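Local coordinates for 4-phosphoerythronate dehydrogenase (Lactobacillus jensenii, PDB 4PRL), which catalyses the NAD-dependent interconversion of D-lactate and pyruvate as a member of the D-isomer-specific 2-hydroxyacid dehydrogenase family, at the interface of chains A and B. Residues are numbered along the deposited sequence; one frame, centred on the assembly and turned at random. Chains: chain A/B, 4-phosphoerythronate dehydrogenase.

Contact 1: the interface of chains A and B. Residues chain A 115, 119, 142-145, 168; chain B 104, 108.
The backbone of A:Glu143 is extended and turns at A:Ile144 into the short 3-10 helix 144-146, which presents the A:Ile144 amide to B:Glu108 on helix 103-118 of the partner. This is a two-fold subunit contact at the NAD-binding domain of a D-2-hydroxyacid dehydrogenase, probably the dimer interface usual in this family. The A:Ile144 N donates to OE1 of the B:Glu108 carboxylate at 2.8 Å. The bond is nearly straight (173° at H) and uses the syn lone pair of OE1. The B:Glu108 chain runs extended beyond CG (chi2 -176°), which carries its carboxylate out to the start of the 3-10 helix. The amide there is likely to steady the negative charge. OE2 forms a salt bridge with NH1 of B:Arg104 in the same chain, at 2.6 Å. NH1 comes to OE2 from its anti side, well out of the carboxylate plane, although OE2 lies in the guanidinium plane. NH1 also makes a weak hydrogen bond to the carbonyl O of A:Met168, at 3.4 Å. An alanine in place of B:Glu108 would probably leave the A:Ile144 amide without its acceptor and the B:Arg104 guanidinium freer to turn. The aliphatic part of B:Arg104 meets A:Tyr145 at the ring edge, CB in plane and 3.7 Å from CE2. One face of that ring takes CB of A:Glu143. NH1 of A:Arg119 lies 5.2 Å from OE1 of B:Glu108, too far for a direct pair.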
# COMPACT_ATOMS: atom_id res chain seq x y z
N MET A 115 -17.56 -0.47 -3.19
CA MET A 115 -17.40 -1.78 -2.62
C MET A 115 -18.73 -2.36 -2.19
O MET A 115 -19.00 -3.54 -2.39
CB MET A 115 -16.48 -1.72 -1.43
CG MET A 115 -15.24 -0.89 -1.69
SD MET A 115 -13.81 -1.57 -0.87
CE MET A 115 -13.78 -3.13 -1.77
N ARG A 119 -20.18 -5.73 -3.73
CA ARG A 119 -20.59 -6.85 -2.91
C ARG A 119 -22.11 -7.07 -3.01
O ARG A 119 -22.64 -8.07 -2.48
CB ARG A 119 -20.15 -6.66 -1.46
CG ARG A 119 -18.65 -6.52 -1.27
CD ARG A 119 -17.78 -7.60 -1.92
NE ARG A 119 -18.23 -8.97 -1.58
CZ ARG A 119 -17.48 -9.96 -1.10
NH1 ARG A 119 -16.18 -9.84 -0.91
NH2 ARG A 119 -18.05 -11.12 -0.84
N ASN A 142 -16.83 -10.31 -6.61
CA ASN A 142 -15.44 -10.52 -6.97
C ASN A 142 -14.50 -9.67 -6.09
O ASN A 142 -14.89 -8.66 -5.49
CB ASN A 142 -15.21 -10.23 -8.47
CG ASN A 142 -14.08 -11.06 -9.08
OD1 ASN A 142 -13.52 -11.97 -8.45
ND2 ASN A 142 -13.74 -10.76 -10.32
N GLU A 143 -13.26 -10.13 -6.01
CA GLU A 143 -12.25 -9.45 -5.28
C GLU A 143 -11.92 -8.20 -6.04
O GLU A 143 -11.89 -8.20 -7.25
CB GLU A 143 -11.01 -10.34 -5.10
CG GLU A 143 -11.22 -11.48 -4.09
CD GLU A 143 -11.86 -12.73 -4.67
OE1 GLU A 143 -11.97 -12.83 -5.91
OE2 GLU A 143 -12.25 -13.62 -3.88
N ILE A 144 -11.68 -7.14 -5.31
CA ILE A 144 -11.31 -5.86 -5.88
C ILE A 144 -10.06 -5.94 -6.73
O ILE A 144 -10.01 -5.27 -7.76
CB ILE A 144 -11.18 -4.79 -4.78
CG1 ILE A 144 -12.50 -4.06 -4.62
CG2 ILE A 144 -10.17 -3.72 -5.11
CD1 ILE A 144 -12.86 -3.15 -5.80
N TYR A 145 -9.06 -6.72 -6.34
CA TYR A 145 -7.84 -6.86 -7.14
C TYR A 145 -8.09 -7.57 -8.48
O TYR A 145 -7.17 -7.67 -9.26
CB TYR A 145 -6.69 -7.57 -6.38
CG TYR A 145 -7.04 -8.97 -5.85
CD1 TYR A 145 -6.93 -10.11 -6.66
CD2 TYR A 145 -7.49 -9.14 -4.56
CE1 TYR A 145 -7.26 -11.37 -6.17
CE2 TYR A 145 -7.82 -10.37 -4.07
CZ TYR A 145 -7.71 -11.48 -4.86
OH TYR A 145 -8.07 -12.68 -4.29
N MET A 168 -5.33 -1.65 -2.92
CA MET A 168 -6.05 -2.93 -2.76
C MET A 168 -5.80 -3.92 -3.93
O MET A 168 -6.36 -5.01 -3.95
CB MET A 168 -7.55 -2.66 -2.66
CG MET A 168 -8.00 -1.87 -1.45
SD MET A 168 -9.81 -1.87 -1.27
CE MET A 168 -10.17 -0.33 -2.08
N ARG B 104 -9.25 -12.99 1.04
CA ARG B 104 -9.58 -11.65 0.61
C ARG B 104 -11.06 -11.45 0.35
O ARG B 104 -11.55 -10.36 0.52
CB ARG B 104 -8.78 -11.30 -0.62
CG ARG B 104 -7.47 -10.60 -0.33
CD ARG B 104 -7.73 -9.23 0.23
NE ARG B 104 -6.58 -8.36 0.07
CZ ARG B 104 -6.54 -7.32 -0.75
NH1 ARG B 104 -7.58 -7.02 -1.49
NH2 ARG B 104 -5.45 -6.59 -0.83
N GLU B 108 -12.60 -8.61 2.30
CA GLU B 108 -13.16 -7.49 1.58
C GLU B 108 -14.64 -7.20 1.92
O GLU B 108 -15.07 -6.04 1.91
CB GLU B 108 -12.91 -7.65 0.07
CG GLU B 108 -11.45 -7.39 -0.27
CD GLU B 108 -11.13 -7.44 -1.74
OE1 GLU B 108 -12.00 -7.17 -2.57
OE2 GLU B 108 -9.98 -7.72 -2.09

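Contact 2: the interface of chains A and B. Residues chain A 115-116, 119, 121; chain B 108, 112.
B:Thr112 packs against A:Met115, each from helix 103-118 of its own subunit. They meet in a largely apolar helix-to-helix contact of a D-2-hydroxyacid dehydrogenase, at a two-fold interface that is probably the family dimer. B:Thr112 is the central residue, with 63 Å² of its surface hidden by chain A. A:Met115 follows with 29 Å².

The two branches of B:Thr112 do different work. Its methyl CG2 stands anti to the backbone N and points at the main chain of A:Met115 and A:Tyr116. It lies 3.4 Å from N of A:Tyr116 and 3.6 Å from CA of the same residue. The methyl therefore packs on the peptide that joins these two residues. CD1 of A:Ile121, at the start of helix 121-129, reaches CG2 at 3.9 Å. The A:Ile121 and B:Thr112 side chains run past each other in opposite directions. CB of A:Ile121 also sits over one face of the A:Tyr116 ring, toward its rim.

The hydroxyl OG1 of B:Thr112 is turned beside its own backbone N (chi1 -67°). From there it donates to the carbonyl O of B:Glu108, one helical turn earlier, at 2.6 Å. The C=O...donor angle is 151°, and the donor is tilted from the carbonyl plane. This bond keeps the polar group within chain B and probably holds the side-chain rotation that directs the methyl at chain A. No polar bond crosses the patch.

CB of A:Met115 packs on CG2 of B:Thr112 at 3.7 Å. Beyond it A:Met115 bends at chi2 and chi3, and its chain curls past the hydroxyl. Its terminal methyl CE comes to 3.6 Å from OG1, and its sulfur SD to 3.8 Å. A:Arg119 adds the aliphatic stem of its side chain. Its CG lies 3.9 Å from CG2 of B:Thr112, and the two side chains meet at a slant.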
# COMPACT_ATOMS: atom_id res chain seq x y z
N MET A 115 -17.56 -0.47 -3.19
CA MET A 115 -17.40 -1.78 -2.62
C MET A 115 -18.73 -2.36 -2.19
O MET A 115 -19.00 -3.54 -2.39
CB MET A 115 -16.48 -1.72 -1.43
CG MET A 115 -15.24 -0.89 -1.69
SD MET A 115 -13.81 -1.57 -0.87
CE MET A 115 -13.78 -3.13 -1.77
N TYR A 116 -19.57 -1.54 -1.58
CA TYR A 116 -20.90 -2.00 -1.17
C TYR A 116 -21.69 -2.53 -2.35
O TYR A 116 -22.28 -3.62 -2.28
CB TYR A 116 -21.66 -0.87 -0.52
CG TYR A 116 -23.04 -1.22 -0.10
CD1 TYR A 116 -24.08 -1.10 -0.98
CD2 TYR A 116 -23.32 -1.64 1.21
CE1 TYR A 116 -25.36 -1.42 -0.61
CE2 TYR A 116 -24.61 -1.94 1.60
CZ TYR A 116 -25.62 -1.83 0.68
OH TYR A 116 -26.92 -2.11 0.99
N ARG A 119 -20.18 -5.73 -3.73
CA ARG A 119 -20.59 -6.85 -2.91
C ARG A 119 -22.11 -7.07 -3.01
O ARG A 119 -22.64 -8.07 -2.48
CB ARG A 119 -20.15 -6.66 -1.46
CG ARG A 119 -18.65 -6.52 -1.27
CD ARG A 119 -17.78 -7.60 -1.92
NE ARG A 119 -18.23 -8.97 -1.58
CZ ARG A 119 -17.48 -9.96 -1.10
NH1 ARG A 119 -16.18 -9.84 -0.91
NH2 ARG A 119 -18.05 -11.12 -0.84
N ILE A 121 -24.60 -5.75 -1.59
CA ILE A 121 -25.20 -5.91 -0.27
C ILE A 121 -26.68 -5.52 -0.23
O ILE A 121 -27.46 -6.14 0.48
CB ILE A 121 -24.39 -5.14 0.80
CG1 ILE A 121 -23.08 -5.89 1.09
CG2 ILE A 121 -25.19 -4.96 2.08
CD1 ILE A 121 -22.00 -5.06 1.79
N GLU B 108 -12.60 -8.61 2.30
CA GLU B 108 -13.16 -7.49 1.58
C GLU B 108 -14.64 -7.20 1.92
O GLU B 108 -15.07 -6.04 1.91
CB GLU B 108 -12.91 -7.65 0.07
CG GLU B 108 -11.45 -7.39 -0.27
CD GLU B 108 -11.13 -7.44 -1.74
OE1 GLU B 108 -12.00 -7.17 -2.57
OE2 GLU B 108 -9.98 -7.72 -2.09
N THR B 112 -15.66 -3.77 3.56
CA THR B 112 -16.74 -3.10 2.88
C THR B 112 -17.87 -2.71 3.85
O THR B 112 -18.34 -1.55 3.86
CB THR B 112 -17.25 -3.97 1.71
OG1 THR B 112 -16.21 -4.05 0.72
CG2 THR B 112 -18.52 -3.40 1.11

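Contact 1 and contact 2 are neighbouring patches of one two-fold interface, with the centres of their C-alpha atoms about 8 Å apart. They share A:Met115, A:Arg119 and B:Glu108. Helix 103-118 of chain B runs through both: it supplies a charged side chain to contact 1 and, one turn further on, a threonine to contact 2. Contact 1 includes polar bonds across the boundary, whereas no polar bond crosses in contact 2. Together they probably help set how helix 103-118 of chain B sits against chain A. Symmetry repeats each patch with the chains exchanged, consistent with a two-fold dimer within the deposited assembly of four copies.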